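Side-chain contacts in glycosyl hydrolase family 88 (Pedobacter heparinus, PDB 3WIW), which hydrolyses unsaturated glucuronyl oligosaccharides derived from heparin, using an alpha6/alpha6-barrel of the glycosyl hydrolase 88 family: residues Q236-E241 with F294-R299; H281-M284 with P290-D293. One frame throughout, in Å; residues are numbered along the deposited sequence.

Contact 1 of 2, residues Q236-E241 with F294-R299; sequences QGLTNE and FDVHNR
Leu-238 and Val-296 bring together two loops of this alpha6/alpha6-barrel, the one from strand 229-233 to helix 245-262 and the one between helices 265-279 and 306-322. The apolar part of the contact rests on the leucine. With CG anti to the backbone N (chi1 -172°), its branch reaches across to the opposing loop, where CD1 meets Val-296 CG1 at 4.3 Å and CD2 lies 3.9 Å from the backbone O of Asp-295. Burial is modest, about 135 Å² in all, and Leu-238 is only partly enclosed; Val-296 is buried, its other neighbours including Leu-291 and Ser-302. The side chain of Leu-238 lies about 7 Å from that of Thr-234, a predicted substrate-binding residue.

The polar part is indirect. Glu-241 O and Asp-295 OD2 stand 4.0 Å apart; both are acceptors, and a water that donates to each bridges them. The same carboxylate oxygen also takes a weak hydrogen bond from Ala-243 N. Within the first loop, Glu-241 N gives a weak bond to Thr-239 OG1. The bridging water sits 2.9 Å from Glu-241 O and 2.8 Å from Asp-295 OD2.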
loop_
_atom_site.group_PDB
_atom_site.type_symbol
_atom_site.label_atom_id
_atom_site.label_comp_id
_atom_site.label_asym_id
_atom_site.label_seq_id
_atom_site.Cartn_x
_atom_site.Cartn_y
_atom_site.Cartn_z
ATOM N N GLN A 236 8.458 11.689 6.173
ATOM C CA GLN A 236 8.877 10.488 6.908
ATOM C C GLN A 236 10.228 9.897 6.489
ATOM O O GLN A 236 10.641 8.843 7.011
ATOM C CB GLN A 236 7.753 9.442 6.920
ATOM C CG GLN A 236 6.621 9.923 7.846
ATOM C CD GLN A 236 5.358 9.128 7.790
ATOM O OE1 GLN A 236 5.001 8.606 6.759
ATOM N NE2 GLN A 236 4.646 9.067 8.909
ATOM N N GLY A 237 10.942 10.588 5.602
ATOM C CA GLY A 237 12.283 10.170 5.231
ATOM C C GLY A 237 13.385 10.856 6.012
ATOM O O GLY A 237 13.141 11.665 6.905
ATOM N N LEU A 238 14.617 10.525 5.659
ATOM C CA LEU A 238 15.777 11.080 6.318
ATOM C C LEU A 238 15.950 12.592 6.143
ATOM O O LEU A 238 16.227 13.303 7.123
ATOM C CB LEU A 238 17.015 10.361 5.789
ATOM C CG LEU A 238 18.332 10.662 6.494
ATOM C CD1 LEU A 238 18.375 9.958 7.855
ATOM C CD2 LEU A 238 19.517 10.210 5.631
ATOM N N THR A 239 15.819 13.087 4.911
ATOM C CA THR A 239 15.994 14.518 4.618
ATOM C C THR A 239 15.111 14.903 3.439
ATOM O O THR A 239 14.596 14.038 2.726
ATOM C CB THR A 239 17.436 14.884 4.192
ATOM O OG1 THR A 239 17.668 14.397 2.865
ATOM C CG2 THR A 239 18.517 14.330 5.140
ATOM N N ASN A 240 15.002 16.198 3.179
ATOM C CA ASN A 240 14.275 16.652 1.995
ATOM C C ASN A 240 14.771 16.033 0.690
ATOM O O ASN A 240 13.987 15.851 -0.264
ATOM C CB ASN A 240 14.305 18.181 1.874
ATOM C CG ASN A 240 13.516 18.872 2.969
ATOM O OD1 ASN A 240 12.632 18.276 3.590
ATOM N ND2 ASN A 240 13.836 20.130 3.215
ATOM N N GLU A 241 16.067 15.733 0.645
ATOM C CA GLU A 241 16.729 15.213 -0.553
ATOM C C GLU A 241 16.701 13.701 -0.668
ATOM O O GLU A 241 17.137 13.153 -1.676
ATOM C CB GLU A 241 18.203 15.634 -0.566
ATOM C CG GLU A 241 18.459 17.133 -0.723
ATOM C CD GLU A 241 18.160 17.941 0.532
ATOM O OE1 GLU A 241 18.499 17.485 1.657
ATOM O OE2 GLU A 241 17.560 19.033 0.382
ATOM N N PHE A 294 16.819 4.934 1.626
ATOM C CA PHE A 294 17.933 4.470 0.804
ATOM C C PHE A 294 19.216 5.278 1.009
ATOM O O PHE A 294 20.292 4.820 0.621
ATOM C CB PHE A 294 17.578 4.524 -0.689
ATOM C CG PHE A 294 16.683 3.387 -1.164
ATOM C CD1 PHE A 294 15.306 3.399 -0.987
ATOM C CD2 PHE A 294 17.240 2.306 -1.833
ATOM C CE1 PHE A 294 14.516 2.343 -1.451
ATOM C CE2 PHE A 294 16.453 1.248 -2.293
ATOM C CZ PHE A 294 15.088 1.271 -2.093
ATOM N N ASP A 295 19.113 6.467 1.618
ATOM C CA ASP A 295 20.254 7.378 1.687
ATOM C C ASP A 295 20.978 7.412 3.022
ATOM O O ASP A 295 21.887 8.222 3.213
ATOM C CB ASP A 295 19.859 8.773 1.210
ATOM C CG ASP A 295 19.461 8.768 -0.248
ATOM O OD1 ASP A 295 20.001 7.964 -1.027
ATOM O OD2 ASP A 295 18.577 9.523 -0.625
ATOM N N VAL A 296 20.581 6.561 3.960
ATOM C CA VAL A 296 21.284 6.498 5.230
ATOM C C VAL A 296 22.751 6.121 5.047
ATOM O O VAL A 296 23.128 5.423 4.116
ATOM C CB VAL A 296 20.629 5.523 6.219
ATOM C CG1 VAL A 296 19.211 5.988 6.549
ATOM C CG2 VAL A 296 20.636 4.085 5.690
ATOM N N HIS A 297 23.590 6.580 5.959
ATOM C CA HIS A 297 25.007 6.298 5.823
ATOM C C HIS A 297 25.368 4.905 6.370
ATOM O O HIS A 297 26.375 4.324 5.978
ATOM C CB HIS A 297 25.810 7.355 6.563
ATOM C CG HIS A 297 25.790 7.155 8.034
ATOM N ND1 HIS A 297 24.676 7.423 8.798
ATOM C CD2 HIS A 297 26.705 6.614 8.874
ATOM C CE1 HIS A 297 24.923 7.103 10.055
ATOM N NE2 HIS A 297 26.146 6.608 10.129
ATOM N N ASN A 298 24.547 4.371 7.278
ATOM C CA ASN A 298 24.891 3.144 8.022
ATOM C C ASN A 298 24.209 1.910 7.440
ATOM O O ASN A 298 23.316 1.338 8.057
ATOM C CB ASN A 298 24.545 3.288 9.530
ATOM C CG ASN A 298 23.043 3.538 9.800
ATOM O OD1 ASN A 298 22.321 4.128 8.989
ATOM N ND2 ASN A 298 22.583 3.088 10.972
ATOM N N ARG A 299 24.615 1.498 6.249
ATOM C CA ARG A 299 23.854 0.491 5.505
ATOM C C ARG A 299 23.799 -0.860 6.195
ATOM O O ARG A 299 22.797 -1.561 6.114
ATOM C CB ARG A 299 24.435 0.324 4.110
ATOM C CG ARG A 299 24.275 1.566 3.275
ATOM C CD ARG A 299 24.905 1.380 1.936
ATOM N NE ARG A 299 24.658 2.527 1.077
ATOM C CZ ARG A 299 25.276 2.751 -0.074
ATOM N NH1 ARG A 299 24.952 3.832 -0.778
ATOM N NH2 ARG A 299 26.185 1.892 -0.536
HETATM O O HOH W 1 17.359 10.573 -2.881
#

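Contact 2 of 2, residues H281-M284 with P290-D293; sequences HPAM and PLWD
Leu-291 reaches from one arm of a long interhelical loop to Ala-283 on the other, and its side chain can be followed outward atom by atom. CB leaves the chain to one side of Ala-283, and the end of the side chain then comes nearer. CG, set beside the backbone N and anti to the carbonyl carbon (chi1 -49°), already comes within 3.9 Å of Ala-283 O. The extended second torsion (180°) places CD1 alongside the same oxygen, 3.9 Å away, and 4.2 Å from the methyl CB of Ala-283. The other branch, CD2, turns from the alanine, and the side chain as a whole also touches Arg-304.

A carbonyl flanked by leucine carbons still needs a polar partner, and a water supplies one. It donates to Ala-283 O and accepts from Leu-291 N, each bond 2.9 Å long, so the two backbones are joined through solvent while the side chains pack beside it. A second apolar touch lies at Met-284, whose CB sets out away from the opposite arm but whose chain folds back at chi2 and chi3, bringing CE to 4.3 Å from Pro-290 CG. That proline also packs on Ala-309 and Ile-312 of helix 306-322.

The alanine is presented by its own turn. His-281 ND1 accepts the N-H of Ala-283 in the plane of the imidazole at 2.9 Å, with an N-H...N angle of 162°, which helps to hold the ring's rotation and implies an unprotonated ND1. Met-284 N binds His-281 O at 3.0 Å, the closing bond of a type I beta turn that follows helix 265-279 in the alpha6/alpha6-barrel.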
loop_
_atom_site.group_PDB
_atom_site.type_symbol
_atom_site.label_atom_id
_atom_site.label_comp_id
_atom_site.label_asym_id
_atom_site.label_seq_id
_atom_site.Cartn_x
_atom_site.Cartn_y
_atom_site.Cartn_z
ATOM N N HIS A 281 19.823 0.042 -7.037
ATOM C CA HIS A 281 20.347 1.014 -6.094
ATOM C C HIS A 281 21.539 0.445 -5.331
ATOM O O HIS A 281 21.503 -0.707 -4.887
ATOM C CB HIS A 281 19.264 1.404 -5.099
ATOM C CG HIS A 281 19.522 2.717 -4.445
ATOM N ND1 HIS A 281 20.493 2.890 -3.482
ATOM C CD2 HIS A 281 18.992 3.935 -4.676
ATOM C CE1 HIS A 281 20.510 4.159 -3.111
ATOM N NE2 HIS A 281 19.615 4.814 -3.825
ATOM N N PRO A 282 22.604 1.254 -5.159
ATOM C CA PRO A 282 23.792 0.801 -4.426
ATOM C C PRO A 282 23.438 0.395 -2.983
ATOM O O PRO A 282 24.095 -0.456 -2.391
ATOM C CB PRO A 282 24.704 2.042 -4.456
ATOM C CG PRO A 282 24.291 2.762 -5.714
ATOM C CD PRO A 282 22.808 2.584 -5.769
ATOM N N ALA A 283 22.394 0.993 -2.428
ATOM C CA ALA A 283 22.003 0.692 -1.051
ATOM C C ALA A 283 20.923 -0.381 -0.930
ATOM O O ALA A 283 20.423 -0.625 0.166
ATOM C CB ALA A 283 21.579 1.962 -0.326
ATOM N N MET A 284 20.535 -1.001 -2.045
ATOM C CA MET A 284 19.588 -2.115 -1.976
ATOM C C MET A 284 20.332 -3.302 -1.350
ATOM O O MET A 284 21.368 -3.748 -1.883
ATOM C CB MET A 284 19.092 -2.481 -3.365
ATOM C CG MET A 284 18.236 -3.736 -3.363
ATOM S SD MET A 284 16.704 -3.648 -2.399
ATOM C CE MET A 284 15.758 -2.538 -3.387
ATOM N N PRO A 290 14.447 -3.358 1.694
ATOM C CA PRO A 290 15.142 -2.057 1.740
ATOM C C PRO A 290 15.457 -1.537 3.136
ATOM O O PRO A 290 14.749 -1.821 4.101
ATOM C CB PRO A 290 14.140 -1.095 1.065
ATOM C CG PRO A 290 13.321 -1.993 0.169
ATOM C CD PRO A 290 13.176 -3.279 0.946
ATOM N N LEU A 291 16.542 -0.772 3.241
ATOM C CA LEU A 291 16.721 0.108 4.395
ATOM C C LEU A 291 15.531 1.059 4.481
ATOM O O LEU A 291 14.900 1.368 3.478
ATOM C CB LEU A 291 17.988 0.915 4.198
ATOM C CG LEU A 291 19.240 0.117 3.805
ATOM C CD1 LEU A 291 20.435 1.086 3.633
ATOM C CD2 LEU A 291 19.518 -1.021 4.794
ATOM N N TRP A 292 15.237 1.577 5.666
ATOM C CA TRP A 292 14.040 2.398 5.784
ATOM C C TRP A 292 14.121 3.663 4.908
ATOM O O TRP A 292 13.100 4.191 4.456
ATOM C CB TRP A 292 13.780 2.743 7.256
ATOM C CG TRP A 292 14.784 3.705 7.792
ATOM C CD1 TRP A 292 16.042 3.406 8.271
ATOM C CD2 TRP A 292 14.656 5.124 7.870
ATOM N NE1 TRP A 292 16.701 4.578 8.615
ATOM C CE2 TRP A 292 15.863 5.644 8.381
ATOM C CE3 TRP A 292 13.627 6.016 7.536
ATOM C CZ2 TRP A 292 16.053 7.024 8.598
ATOM C CZ3 TRP A 292 13.817 7.388 7.749
ATOM C CH2 TRP A 292 15.025 7.869 8.263
ATOM N N ASP A 293 15.335 4.144 4.653
ATOM C CA ASP A 293 15.588 5.221 3.710
ATOM C C ASP A 293 16.852 4.824 2.957
ATOM O O ASP A 293 17.854 4.409 3.567
ATOM C CB ASP A 293 15.755 6.567 4.435
ATOM C CG ASP A 293 15.847 7.759 3.480
ATOM O OD1 ASP A 293 16.806 7.834 2.671
ATOM O OD2 ASP A 293 14.963 8.654 3.538
HETATM O O HOH W 2 17.684 0.135 0.692
#

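How the contacts relate
The two contacts illustrate how loops on one side of a helical barrel pack against one another. Their centres are 9 Å apart. Along the chain the order is 236-241, 281-284, 290-293 and 294-299, so contact 2 falls wholly within the span bracketed by contact 1, and its second segment runs directly into 294-299. Three of the four segments belong to the loop between helices 265-279 and 306-322; the fourth precedes helix 245-262. A probable hydrogen bond from Leu-238 N to Asp-293 OD2 joins them, and Phe-294 packs on His-281. Contact 2, buried and about 18 Å from the chain centre, lies deeper than contact 1, whose centre is about 21 Å out; both are near predicted substrate-binding residues.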